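Local coordinates for protein hydrazine synthase subunit gamma (PDB 5C2V) that reduces nitric oxide to hydroxylamine, the first half-reaction of hydrazine synthesis, as the diheme c gamma subunit of the hydrazine synthase complex, at residues P102-G107 and E114-T119; A204-V209 and V253-T258. All coordinates share one frame; numbering follows the deposited sequence.

In the fold
Contact 1 (102-107 with 114-119) is buried throughout and lies against the propionates of heme 1, which appears to lie in the active site. Contact 2 (204-209 with 253-258) is only partly buried and borders heme 2, which probably carries electrons; one flank is exposed. Their centres are about 10 Å apart, and one calcium ion belongs to both, through Pro102 O and Asp257 OD2. A probable hydrogen bond, His105 O to Asp257 N at 2.7 Å, also joins them. The chemistry differs: contact 1 is irregular loop with an arginine, a bridging water and heme carboxylates, whereas contact 2 is a short antiparallel ladder with apolar heme packing and solvent-side acids.

Contact 1 of 2, residues P102-G107 and E114-T119; sequences PFRHEG and EIVGAT. With CA (calcium ion), chain T; HEC (heme c), chain V.
Arg104 meets Val116 and Thr119, crossing both side chains obliquely. Its guanidinium turns one face to Val116 CG1, which stands 3.6 Å above the plane and is displaced toward the rim. Arg104 CG is anti to its own carbonyl carbon (chi1 -65°) and comes within 3.3 Å of Thr119 OG1. That hydroxyl donates to Ile115 O from above the carbonyl plane, a bond within segment 114-119 from side chain back to backbone. Although Arg104 NE is 3.2 Å from Val116 O, the angle is too poor for a hydrogen bond. Its polar end bonds elsewhere: NH1 donates to heme c O1D at 3.2 Å and nearly straight (168°), while NH2 forms a salt bridge with Asp82. A water accepts from Glu106 N and donates to Val116 O and O1D, linking segment 114-119 indirectly to the heme carboxylate. This heme, which appears to lie in the active site, carries a water on its iron.

The backbones meet at two places: Phe103 N donates to Thr119 O (3.0 Å), the single antiparallel bridge here, and Ala118 N donates to Glu106 O (2.7 Å). Phe103 CD2 also lies beside that Thr119 oxygen, and Pro102 CG approaches Ala118 CB at 4.2 Å. Pro102 O binds calcium at 2.3 Å, a site completed by Leu100 O, Asp257 OD2 and three waters.

Both segments belong to the long loop between strand 89-90 and helix 123-126. Thr119 packs on Arg124 and Val125 of that helix, Ile115 touches Arg124, and Val411 of the alpha subunit lies against Ile115 and Val116.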
ATOM      1  N   PRO C 102     -38.989  11.507 -49.224  1.00 58.14           N
ATOM      2  CA  PRO C 102     -38.172  10.628 -48.382  1.00 55.76           C
ATOM      3  C   PRO C 102     -37.949  11.209 -46.991  1.00 55.81           C
ATOM      4  O   PRO C 102     -38.369  12.332 -46.712  1.00 38.86           O
ATOM      5  CB  PRO C 102     -36.856  10.536 -49.154  1.00 52.61           C
ATOM      6  CG  PRO C 102     -36.757  11.845 -49.847  1.00 56.52           C
ATOM      7  CD  PRO C 102     -38.169  12.222 -50.219  1.00 51.46           C
ATOM      8  N   PHE C 103     -37.270  10.451 -46.138  1.00 65.26           N
ATOM      9  CA  PHE C 103     -37.210  10.775 -44.719  1.00 67.84           C
ATOM     10  C   PHE C 103     -35.870  11.355 -44.266  1.00 59.66           C
ATOM     11  O   PHE C 103     -34.988  11.629 -45.080  1.00 65.54           O
ATOM     12  CB  PHE C 103     -37.570   9.532 -43.907  1.00 56.39           C
ATOM     13  CG  PHE C 103     -38.840   8.871 -44.370  1.00 67.90           C
ATOM     14  CD1 PHE C 103     -40.066   9.486 -44.168  1.00 57.17           C
ATOM     15  CD2 PHE C 103     -38.809   7.649 -45.021  1.00 64.58           C
ATOM     16  CE1 PHE C 103     -41.238   8.891 -44.598  1.00 51.11           C
ATOM     17  CE2 PHE C 103     -39.979   7.048 -45.453  1.00 56.85           C
ATOM     18  CZ  PHE C 103     -41.194   7.670 -45.240  1.00 52.92           C
ATOM     19  N   ARG C 104     -35.750  11.534 -42.951  1.00 72.87           N
ATOM     20  CA  ARG C 104     -34.691  12.315 -42.312  1.00 62.33           C
ATOM     21  C   ARG C 104     -34.669  13.767 -42.789  1.00 64.22           C
ATOM     22  O   ARG C 104     -35.717  14.370 -43.016  1.00 80.89           O
ATOM     23  CB  ARG C 104     -33.318  11.677 -42.556  1.00 64.07           C
ATOM     24  CG  ARG C 104     -33.124  10.303 -41.934  1.00 47.08           C
ATOM     25  CD  ARG C 104     -31.955  10.333 -40.965  1.00 58.10           C
ATOM     26  NE  ARG C 104     -31.232   9.067 -40.905  1.00 57.98           N
ATOM     27  CZ  ARG C 104     -30.015   8.934 -40.386  1.00 44.24           C
ATOM     28  NH1 ARG C 104     -29.388   9.992 -39.888  1.00 32.75           N
ATOM     29  NH2 ARG C 104     -29.422   7.748 -40.369  1.00 38.17           N
ATOM     30  N   HIS C 105     -33.469  14.312 -42.962  1.00 48.82           N
ATOM     31  CA  HIS C 105     -33.302  15.726 -43.287  1.00 66.41           C
ATOM     32  C   HIS C 105     -32.591  15.907 -44.620  1.00 59.75           C
ATOM     33  O   HIS C 105     -33.150  16.472 -45.560  1.00 60.07           O
ATOM     34  CB  HIS C 105     -32.527  16.450 -42.182  1.00 60.38           C
ATOM     35  CG  HIS C 105     -33.386  16.930 -41.052  1.00 54.66           C
ATOM     36  ND1 HIS C 105     -33.511  16.239 -39.865  1.00 70.31           N
ATOM     37  CD2 HIS C 105     -34.154  18.036 -40.925  1.00 61.15           C
ATOM     38  CE1 HIS C 105     -34.323  16.901 -39.058  1.00 51.85           C
ATOM     39  NE2 HIS C 105     -34.727  17.993 -39.678  1.00 55.23           N
ATOM     40  N   GLU C 106     -31.347  15.443 -44.681  1.00 52.65           N
ATOM     41  CA  GLU C 106     -30.560  15.492 -45.908  1.00 62.06           C
ATOM     42  C   GLU C 106     -31.295  14.784 -47.040  1.00 56.67           C
ATOM     43  O   GLU C 106     -31.856  13.706 -46.848  1.00 53.40           O
ATOM     44  CB  GLU C 106     -29.186  14.861 -45.685  1.00 65.24           C
ATOM     45  CG  GLU C 106     -28.419  15.465 -44.519  1.00 75.63           C
ATOM     46  CD  GLU C 106     -27.023  14.896 -44.377  1.00 64.62           C
ATOM     47  OE1 GLU C 106     -26.683  13.955 -45.125  1.00 70.04           O
ATOM     48  OE2 GLU C 106     -26.264  15.390 -43.519  1.00 55.09           O
ATOM     49  N   GLY C 107     -31.294  15.401 -48.217  1.00 64.32           N
ATOM     50  CA  GLY C 107     -32.055  14.892 -49.342  1.00 67.77           C
ATOM     51  C   GLY C 107     -31.257  14.027 -50.296  1.00 60.55           C
ATOM     52  O   GLY C 107     -30.262  13.412 -49.912  1.00 59.47           O
ATOM     53  N   GLU C 114     -29.522   6.469 -50.138  1.00 58.96           N
ATOM     54  CA  GLU C 114     -30.927   6.580 -49.745  1.00 65.90           C
ATOM     55  C   GLU C 114     -31.199   5.873 -48.419  1.00 61.42           C
ATOM     56  O   GLU C 114     -32.267   5.296 -48.215  1.00 66.71           O
ATOM     57  CB  GLU C 114     -31.842   6.028 -50.841  1.00 62.35           C
ATOM     58  CG  GLU C 114     -31.736   6.779 -52.158  1.00 69.26           C
ATOM     59  CD  GLU C 114     -32.745   6.307 -53.185  1.00 78.48           C
ATOM     60  OE1 GLU C 114     -32.393   6.246 -54.382  1.00 67.87           O
ATOM     61  OE2 GLU C 114     -33.893   6.002 -52.795  1.00 67.92           O
ATOM     62  N   ILE C 115     -30.219   5.926 -47.523  1.00 65.52           N
ATOM     63  CA  ILE C 115     -30.353   5.357 -46.188  1.00 67.97           C
ATOM     64  C   ILE C 115     -30.250   6.459 -45.139  1.00 57.84           C
ATOM     65  O   ILE C 115     -31.211   6.737 -44.422  1.00 54.68           O
ATOM     66  CB  ILE C 115     -29.284   4.280 -45.915  1.00 61.11           C
ATOM     67  CG1 ILE C 115     -29.418   3.130 -46.914  1.00 46.84           C
ATOM     68  CG2 ILE C 115     -29.401   3.763 -44.488  1.00 45.73           C
ATOM     69  CD1 ILE C 115     -28.406   2.022 -46.713  1.00 41.52           C
ATOM     70  N   VAL C 116     -29.078   7.082 -45.047  1.00 47.60           N
ATOM     71  CA  VAL C 116     -28.884   8.197 -44.129  1.00 56.26           C
ATOM     72  C   VAL C 116     -29.628   9.438 -44.612  1.00 49.61           C
ATOM     73  O   VAL C 116     -30.463   9.989 -43.895  1.00 62.02           O
ATOM     74  CB  VAL C 116     -27.390   8.533 -43.963  1.00 63.32           C
ATOM     75  CG1 VAL C 116     -27.207   9.668 -42.965  1.00 53.69           C
ATOM     76  CG2 VAL C 116     -26.616   7.300 -43.525  1.00 44.25           C
ATOM     77  N   GLY C 117     -29.322   9.876 -45.830  1.00 61.28           N
ATOM     78  CA  GLY C 117     -30.079  10.941 -46.464  1.00 55.34           C
ATOM     79  C   GLY C 117     -31.071  10.369 -47.456  1.00 58.64           C
ATOM     80  O   GLY C 117     -30.879   9.253 -47.939  1.00 58.10           O
ATOM     81  N   ALA C 118     -32.106  11.143 -47.779  1.00 59.27           N
ATOM     82  CA  ALA C 118     -33.148  10.723 -48.719  1.00 53.40           C
ATOM     83  C   ALA C 118     -33.629   9.305 -48.432  1.00 52.45           C
ATOM     84  O   ALA C 118     -33.731   8.480 -49.341  1.00 55.51           O
ATOM     85  CB  ALA C 118     -32.646  10.830 -50.151  1.00 54.69           C
ATOM     86  N   THR C 119     -33.908   9.024 -47.163  1.00 62.83           N
ATOM     87  CA  THR C 119     -34.246   7.675 -46.730  1.00 69.06           C
ATOM     88  C   THR C 119     -35.526   7.188 -47.402  1.00 57.76           C
ATOM     89  O   THR C 119     -36.567   7.840 -47.325  1.00 61.78           O
ATOM     90  CB  THR C 119     -34.408   7.605 -45.201  1.00 66.62           C
ATOM     91  OG1 THR C 119     -33.311   8.279 -44.572  1.00 48.01           O
ATOM     92  CG2 THR C 119     -34.436   6.163 -44.737  1.00 52.07           C
TER
HETATM   93 CA    CA T 402     -39.622  14.240 -46.183  1.00 59.55          CA
HETATM   94 FE   HEC V 404     -35.320   9.256 -34.345  1.00 42.81          FE
HETATM   95  CHA HEC V 404     -35.228  11.159 -37.205  1.00 53.24           C
HETATM   96  CHB HEC V 404     -38.001   7.547 -35.579  1.00 64.68           C
HETATM   97  CHC HEC V 404     -35.265   7.177 -31.591  1.00 42.51           C
HETATM   98  CHD HEC V 404     -33.174  11.394 -32.745  1.00 51.73           C
HETATM   99  NA  HEC V 404     -36.394   9.318 -36.102  1.00 52.30           N
HETATM  100  C1A HEC V 404     -36.243  10.231 -37.125  1.00 42.87           C
HETATM  101  C2A HEC V 404     -37.334  10.039 -38.068  1.00 60.25           C
HETATM  102  C3A HEC V 404     -38.095   9.033 -37.611  1.00 61.53           C
HETATM  103  C4A HEC V 404     -37.518   8.566 -36.367  1.00 49.49           C
HETATM  104  CMA HEC V 404     -39.369   8.440 -38.256  1.00 40.06           C
HETATM  105  CAA HEC V 404     -37.542  10.852 -39.372  1.00 48.03           C
HETATM  106  CBA HEC V 404     -38.854  11.635 -39.347  1.00 55.47           C
HETATM  107  CGA HEC V 404     -39.041  12.377 -40.645  1.00 66.94           C
HETATM  108  O1A HEC V 404     -38.109  12.362 -41.489  1.00 61.61           O
HETATM  109  O2A HEC V 404     -40.127  12.986 -40.835  1.00 61.50           O
HETATM  110  NB  HEC V 404     -36.511   7.721 -33.634  1.00 36.01           N
HETATM  111  C1B HEC V 404     -37.393   7.040 -34.450  1.00 42.37           C
HETATM  112  C2B HEC V 404     -37.559   5.703 -33.917  1.00 43.32           C
HETATM  113  C3B HEC V 404     -36.810   5.601 -32.811  1.00 51.96           C
HETATM  114  C4B HEC V 404     -36.133   6.867 -32.614  1.00 54.55           C
HETATM  115  CMB HEC V 404     -38.470   4.616 -34.528  1.00 39.50           C
HETATM  116  CAB HEC V 404     -36.660   4.365 -31.892  1.00 28.74           C
HETATM  117  CBB HEC V 404     -35.874   3.242 -32.603  1.00 51.61           C
HETATM  118  NC  HEC V 404     -34.405   9.289 -32.495  1.00 53.14           N
HETATM  119  C1C HEC V 404     -34.487   8.313 -31.522  1.00 39.04           C
HETATM  120  C2C HEC V 404     -33.515   8.621 -30.493  1.00 41.89           C
HETATM  121  C3C HEC V 404     -33.042   9.849 -30.743  1.00 41.76           C
HETATM  122  C4C HEC V 404     -33.523  10.254 -32.052  1.00 41.12           C
HETATM  123  CMC HEC V 404     -33.422   7.870 -29.144  1.00 42.42           C
HETATM  124  CAC HEC V 404     -32.035  10.641 -29.875  1.00 43.48           C
HETATM  125  CBC HEC V 404     -30.656   9.945 -29.887  1.00 30.91           C
HETATM  126  ND  HEC V 404     -34.402  11.049 -34.870  1.00 26.76           N
HETATM  127  C1D HEC V 404     -33.425  11.654 -34.079  1.00 45.14           C
HETATM  128  C2D HEC V 404     -32.702  12.608 -34.888  1.00 43.45           C
HETATM  129  C3D HEC V 404     -33.344  12.536 -36.280  1.00 34.66           C
HETATM  130  C4D HEC V 404     -34.390  11.542 -36.175  1.00 50.09           C
HETATM  131  CMD HEC V 404     -31.531  13.511 -34.444  1.00 44.54           C
HETATM  132  CAD HEC V 404     -32.951  13.345 -37.532  1.00 44.86           C
HETATM  133  CBD HEC V 404     -31.760  12.660 -38.196  1.00 50.34           C
HETATM  134  CGD HEC V 404     -31.366  13.418 -39.435  1.00 61.98           C
HETATM  135  O1D HEC V 404     -30.399  12.993 -40.121  1.00 55.51           O
HETATM  136  O2D HEC V 404     -32.020  14.447 -39.735  1.00 52.96           O
HETATM  137  O   HOH W   1     -30.157  12.897 -43.118  1.00 47.01           O
HETATM  138  O   HOH W   2     -40.916  16.159 -45.593  1.00 54.25           O
HETATM  139  O   HOH W   3     -39.238  13.815 -43.857  1.00 81.84           O
HETATM  140  O   HOH W   4     -40.001  14.673 -48.495  1.00 67.71           O
HETATM  141  O   HOH W   5     -33.765   8.282 -35.360  1.00 37.07           O

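Contact 2 of 2, residues A204-V209 and V253-T258; sequences AQTHDV and VKEFDT. With CA (calcium ion), chain T; HEC (heme c), chain B; BET (trimethyl glycine), chain X.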
ATOM      1  N   ALA C 204     -41.792  18.077 -50.989  1.00 54.52           N
ATOM      2  CA  ALA C 204     -41.113  16.797 -50.793  1.00 56.90           C
ATOM      3  C   ALA C 204     -39.893  16.663 -51.701  1.00 40.86           C
ATOM      4  O   ALA C 204     -39.578  15.572 -52.175  1.00 40.17           O
ATOM      5  CB  ALA C 204     -42.078  15.637 -51.020  1.00 39.25           C
ATOM      6  N   GLN C 205     -39.212  17.780 -51.938  1.00 48.90           N
ATOM      7  CA  GLN C 205     -38.025  17.788 -52.786  1.00 58.48           C
ATOM      8  C   GLN C 205     -36.791  18.242 -52.014  1.00 58.21           C
ATOM      9  O   GLN C 205     -36.871  18.565 -50.828  1.00 66.96           O
ATOM     10  CB  GLN C 205     -38.238  18.691 -54.003  1.00 71.57           C
ATOM     11  CG  GLN C 205     -39.396  18.276 -54.895  1.00 52.60           C
ATOM     12  CD  GLN C 205     -39.551  19.181 -56.102  1.00 75.96           C
ATOM     13  OE1 GLN C 205     -38.624  19.899 -56.477  1.00 70.73           O
ATOM     14  NE2 GLN C 205     -40.730  19.153 -56.714  1.00 73.89           N
ATOM     15  N   THR C 206     -35.652  18.266 -52.698  1.00 53.58           N
ATOM     16  CA  THR C 206     -34.393  18.673 -52.089  1.00 47.80           C
ATOM     17  C   THR C 206     -33.948  20.030 -52.627  1.00 58.35           C
ATOM     18  O   THR C 206     -33.728  20.187 -53.827  1.00 74.39           O
ATOM     19  CB  THR C 206     -33.286  17.632 -52.341  1.00 43.73           C
ATOM     20  OG1 THR C 206     -33.701  16.356 -51.836  1.00 40.71           O
ATOM     21  CG2 THR C 206     -31.999  18.047 -51.654  1.00 40.68           C
ATOM     22  N   HIS C 207     -33.816  21.008 -51.735  1.00 66.38           N
ATOM     23  CA  HIS C 207     -33.486  22.372 -52.139  1.00 66.75           C
ATOM     24  C   HIS C 207     -32.256  22.924 -51.424  1.00 78.04           C
ATOM     25  O   HIS C 207     -31.891  22.460 -50.344  1.00 68.02           O
ATOM     26  CB  HIS C 207     -34.674  23.303 -51.878  1.00 57.71           C
ATOM     27  CG  HIS C 207     -35.859  23.032 -52.751  1.00 82.77           C
ATOM     28  ND1 HIS C 207     -35.900  23.386 -54.081  1.00 69.43           N
ATOM     29  CD2 HIS C 207     -37.049  22.446 -52.480  1.00 73.18           C
ATOM     30  CE1 HIS C 207     -37.063  23.027 -54.595  1.00 76.05           C
ATOM     31  NE2 HIS C 207     -37.779  22.454 -53.644  1.00 59.02           N
ATOM     32  N   ASP C 208     -31.623  23.922 -52.036  1.00 72.71           N
ATOM     33  CA  ASP C 208     -30.564  24.667 -51.371  1.00 54.90           C
ATOM     34  C   ASP C 208     -31.137  26.004 -50.915  1.00 66.54           C
ATOM     35  O   ASP C 208     -31.345  26.912 -51.720  1.00 78.26           O
ATOM     36  CB  ASP C 208     -29.372  24.869 -52.315  1.00 61.51           C
ATOM     37  CG  ASP C 208     -28.155  25.465 -51.621  1.00 61.54           C
ATOM     38  OD1 ASP C 208     -28.310  26.182 -50.610  1.00 57.58           O
ATOM     39  OD2 ASP C 208     -27.029  25.216 -52.100  1.00 65.36           O
ATOM     40  N   VAL C 209     -31.385  26.115 -49.615  1.00 57.49           N
ATOM     41  CA  VAL C 209     -31.919  27.335 -49.022  1.00 44.89           C
ATOM     42  C   VAL C 209     -30.840  28.179 -48.349  1.00 50.65           C
ATOM     43  O   VAL C 209     -31.143  29.187 -47.712  1.00 46.52           O
ATOM     44  CB  VAL C 209     -33.028  27.020 -48.009  1.00 56.15           C
ATOM     45  CG1 VAL C 209     -34.330  26.739 -48.736  1.00 58.81           C
ATOM     46  CG2 VAL C 209     -32.631  25.838 -47.147  1.00 60.45           C
ATOM     47  N   VAL C 253     -23.483  17.933 -46.598  1.00 62.30           N
ATOM     48  CA  VAL C 253     -24.270  18.321 -47.769  1.00 41.76           C
ATOM     49  C   VAL C 253     -24.809  19.744 -47.631  1.00 63.95           C
ATOM     50  O   VAL C 253     -25.006  20.238 -46.519  1.00 61.66           O
ATOM     51  CB  VAL C 253     -25.458  17.362 -48.007  1.00 54.22           C
ATOM     52  CG1 VAL C 253     -24.968  15.945 -48.272  1.00 26.99           C
ATOM     53  CG2 VAL C 253     -26.413  17.392 -46.825  1.00 39.68           C
ATOM     54  N   LYS C 254     -25.024  20.407 -48.763  1.00 61.84           N
ATOM     55  CA  LYS C 254     -25.570  21.761 -48.763  1.00 51.86           C
ATOM     56  C   LYS C 254     -27.088  21.817 -48.931  1.00 53.34           C
ATOM     57  O   LYS C 254     -27.696  22.870 -48.741  1.00 48.95           O
ATOM     58  CB  LYS C 254     -24.917  22.589 -49.872  1.00 49.30           C
ATOM     59  CG  LYS C 254     -23.406  22.493 -49.911  1.00 48.18           C
ATOM     60  CD  LYS C 254     -22.839  23.324 -51.048  1.00 64.00           C
ATOM     61  CE  LYS C 254     -21.325  23.242 -51.085  1.00 69.20           C
ATOM     62  NZ  LYS C 254     -20.751  24.112 -52.147  1.00 64.51           N
ATOM     63  N   GLU C 255     -27.703  20.689 -49.276  1.00 58.65           N
ATOM     64  CA  GLU C 255     -29.124  20.684 -49.623  1.00 57.11           C
ATOM     65  C   GLU C 255     -29.924  19.716 -48.757  1.00 48.75           C
ATOM     66  O   GLU C 255     -29.404  18.692 -48.316  1.00 40.50           O
ATOM     67  CB  GLU C 255     -29.304  20.340 -51.103  1.00 52.09           C
ATOM     68  CG  GLU C 255     -28.620  21.311 -52.051  1.00 61.84           C
ATOM     69  CD  GLU C 255     -28.898  20.997 -53.507  1.00 65.87           C
ATOM     70  OE1 GLU C 255     -29.515  19.946 -53.782  1.00 67.12           O
ATOM     71  OE2 GLU C 255     -28.502  21.801 -54.376  1.00 65.86           O
ATOM     72  N   PHE C 256     -31.193  20.041 -48.521  1.00 49.53           N
ATOM     73  CA  PHE C 256     -32.006  19.273 -47.583  1.00 49.48           C
ATOM     74  C   PHE C 256     -33.444  19.055 -48.048  1.00 52.55           C
ATOM     75  O   PHE C 256     -34.002  19.861 -48.793  1.00 56.43           O
ATOM     76  CB  PHE C 256     -32.014  19.965 -46.217  1.00 57.91           C
ATOM     77  CG  PHE C 256     -30.649  20.350 -45.727  1.00 55.35           C
ATOM     78  CD1 PHE C 256     -29.837  19.422 -45.096  1.00 50.00           C
ATOM     79  CD2 PHE C 256     -30.172  21.639 -45.907  1.00 51.04           C
ATOM     80  CE1 PHE C 256     -28.577  19.773 -44.650  1.00 44.47           C
ATOM     81  CE2 PHE C 256     -28.913  21.995 -45.464  1.00 57.27           C
ATOM     82  CZ  PHE C 256     -28.115  21.061 -44.834  1.00 48.91           C
ATOM     83  N   ASP C 257     -34.033  17.954 -47.592  1.00 51.21           N
ATOM     84  CA  ASP C 257     -35.434  17.646 -47.850  1.00 43.03           C
ATOM     85  C   ASP C 257     -36.345  18.585 -47.062  1.00 64.27           C
ATOM     86  O   ASP C 257     -36.201  18.725 -45.847  1.00 59.92           O
ATOM     87  CB  ASP C 257     -35.723  16.183 -47.498  1.00 44.87           C
ATOM     88  CG  ASP C 257     -37.205  15.877 -47.413  1.00 60.41           C
ATOM     89  OD1 ASP C 257     -37.871  15.848 -48.470  1.00 61.00           O
ATOM     90  OD2 ASP C 257     -37.701  15.646 -46.288  1.00 70.58           O
ATOM     91  N   THR C 258     -37.278  19.229 -47.757  1.00 53.29           N
ATOM     92  CA  THR C 258     -38.155  20.215 -47.132  1.00 59.91           C
ATOM     93  C   THR C 258     -39.192  19.566 -46.221  1.00 48.36           C
ATOM     94  O   THR C 258     -39.923  18.671 -46.642  1.00 57.26           O
ATOM     95  CB  THR C 258     -38.892  21.068 -48.181  1.00 60.28           C
ATOM     96  OG1 THR C 258     -40.047  20.361 -48.651  1.00 64.87           O
ATOM     97  CG2 THR C 258     -37.978  21.388 -49.349  1.00 57.15           C
TER
HETATM   98 CA    CA T 402     -39.622  14.240 -46.183  1.00 59.55          CA
HETATM   99 FE   HEC B 405     -39.060  26.858 -46.205  1.00 58.21          FE
HETATM  100  CHA HEC B 405     -37.680  24.812 -43.815  1.00 57.52           C
HETATM  101  CHB HEC B 405     -40.980  28.371 -43.812  1.00 75.30           C
HETATM  102  CHC HEC B 405     -39.875  29.359 -48.434  1.00 62.68           C
HETATM  103  CHD HEC B 405     -37.453  25.163 -48.692  1.00 67.47           C
HETATM  104  NA  HEC B 405     -39.271  26.649 -44.179  1.00 62.85           N
HETATM  105  C1A HEC B 405     -38.643  25.703 -43.392  1.00 62.98           C
HETATM  106  C2A HEC B 405     -39.175  25.821 -42.048  1.00 69.06           C
HETATM  107  C3A HEC B 405     -40.084  26.800 -42.045  1.00 67.27           C
HETATM  108  C4A HEC B 405     -40.164  27.345 -43.386  1.00 59.51           C
HETATM  109  CMA HEC B 405     -40.907  27.269 -40.825  1.00 49.46           C
HETATM  110  CAA HEC B 405     -38.767  24.960 -40.832  1.00 55.20           C
HETATM  111  CBA HEC B 405     -39.251  23.527 -41.035  1.00 64.04           C
HETATM  112  CGA HEC B 405     -38.660  22.634 -39.976  1.00 51.92           C
HETATM  113  O1A HEC B 405     -39.155  21.490 -39.811  1.00 54.38           O
HETATM  114  O2A HEC B 405     -37.698  23.068 -39.293  1.00 55.21           O
HETATM  115  NB  HEC B 405     -40.279  28.520 -46.161  1.00 61.45           N
HETATM  116  C1B HEC B 405     -40.855  29.035 -45.014  1.00 62.84           C
HETATM  117  C2B HEC B 405     -41.288  30.388 -45.298  1.00 53.68           C
HETATM  118  C3B HEC B 405     -40.989  30.658 -46.577  1.00 67.28           C
HETATM  119  C4B HEC B 405     -40.343  29.488 -47.144  1.00 53.54           C
HETATM  120  CMB HEC B 405     -41.990  31.322 -44.287  1.00 59.26           C
HETATM  121  CAB HEC B 405     -41.257  31.978 -47.339  1.00 65.28           C
HETATM  122  CBB HEC B 405     -40.332  33.099 -46.814  1.00 55.64           C
HETATM  123  NC  HEC B 405     -38.728  27.200 -48.197  1.00 69.64           N
HETATM  124  C1C HEC B 405     -39.147  28.296 -48.927  1.00 68.61           C
HETATM  125  C2C HEC B 405     -38.587  28.181 -50.260  1.00 68.70           C
HETATM  126  C3C HEC B 405     -38.022  26.972 -50.362  1.00 70.85           C
HETATM  127  C4C HEC B 405     -38.030  26.365 -49.045  1.00 62.50           C
HETATM  128  CMC HEC B 405     -38.940  29.116 -51.438  1.00 68.70           C
HETATM  129  CAC HEC B 405     -37.350  26.368 -51.619  1.00 70.71           C
HETATM  130  CBC HEC B 405     -36.076  27.160 -51.989  1.00 67.89           C
HETATM  131  ND  HEC B 405     -37.809  25.183 -46.254  1.00 51.71           N
HETATM  132  C1D HEC B 405     -37.145  24.773 -47.407  1.00 63.91           C
HETATM  133  C2D HEC B 405     -36.075  23.872 -47.035  1.00 66.86           C
HETATM  134  C3D HEC B 405     -36.153  23.763 -45.504  1.00 70.12           C
HETATM  135  C4D HEC B 405     -37.255  24.613 -45.112  1.00 59.79           C
HETATM  136  CMD HEC B 405     -35.075  23.169 -47.979  1.00 51.57           C
HETATM  137  CAD HEC B 405     -35.243  22.937 -44.568  1.00 60.49           C
HETATM  138  CBD HEC B 405     -33.832  23.511 -44.603  1.00 55.74           C
HETATM  139  CGD HEC B 405     -33.016  22.926 -43.482  1.00 61.49           C
HETATM  140  O1D HEC B 405     -31.836  23.333 -43.323  1.00 42.14           O
HETATM  141  O2D HEC B 405     -33.548  22.054 -42.747  1.00 50.98           O
HETATM  142  N   BET X 406     -32.614  27.193 -56.533  1.00 80.39           N
HETATM  143  CA  BET X 406     -32.545  26.568 -55.141  1.00 81.02           C
HETATM  144  C   BET X 406     -32.893  24.982 -55.220  1.00 78.03           C
HETATM  145  O   BET X 406     -34.109  24.717 -55.359  1.00 66.05           O
HETATM  146  OXT BET X 406     -31.884  24.238 -55.115  1.00 76.30           O
HETATM  147  C1  BET X 406     -32.051  26.245 -57.580  1.00 65.03           C
HETATM  148  C2  BET X 406     -31.793  28.481 -56.577  1.00 74.57           C
HETATM  149  C3  BET X 406     -34.056  27.470 -56.928  1.00 72.10           C
HETATM  150  O   HOH W   6     -36.400  15.421 -50.699  1.00 47.74           O
HETATM  151  O   HOH W   4     -40.001  14.673 -48.495  1.00 67.71           O
HETATM  152  O   HOH W   2     -40.916  16.159 -45.593  1.00 54.25           O
HETATM  153  O   HOH W   3     -39.238  13.815 -43.857  1.00 81.84           O
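His207 and Thr258 form the closely packed, heme-side part of the contact. Buried Thr258 puts CG2 in the imidazole plane at its edge, 3.4 Å from His207 CD2, and heme c CAC sits 3.8 Å above one face, offset toward the rim. Two polar bonds fix the ring's rotation: NE2 is hydrogen-bonded to Asp203 OD2, and ND1 donates almost straight (173°) to an oxygen of bound trimethyl glycine. Asp208 N donates to that ligand's other carboxylate oxygen. Phe256, on the same face as His207, puts CD2 3.5 Å from heme propionate O1D and stacks on His272.

The backbone between these side chains is a two-stranded antiparallel ladder, 206-207 with 256-257. His207 and Phe256 are its hydrogen-bonded pair, exchanging N-H to O bonds, and Thr258 N to Gln205 O at 3.2 Å extends it. Thr206 and Asp257 make the non-hydrogen-bonded pair and turn to the other face. There Asp257 CG is anti to its backbone N (chi1 166°), and OD2 binds calcium at 2.4 Å. OD1 accepts from a water that also bonds to Thr206 OG1, a hydroxyl held as well by Phe108 N.

On the more open side Thr206 CG2 still touches Glu255 CB at 3.6 Å, crossing at about a right angle, and Asp208 CB rests on Glu255 CG. The acid tips stay 4.4 Å apart (Asp208 OD2 to Glu255 OE2); Gly210 N holds Asp208 OD1, and Thr109 OG1 Glu255 OE1. Gln205 and Lys254 form the looser, exposed margin; Lys254 lies alongside Asp208, yet its NZ is 6.4 Å from Asp208 OD2, too far for a salt bridge.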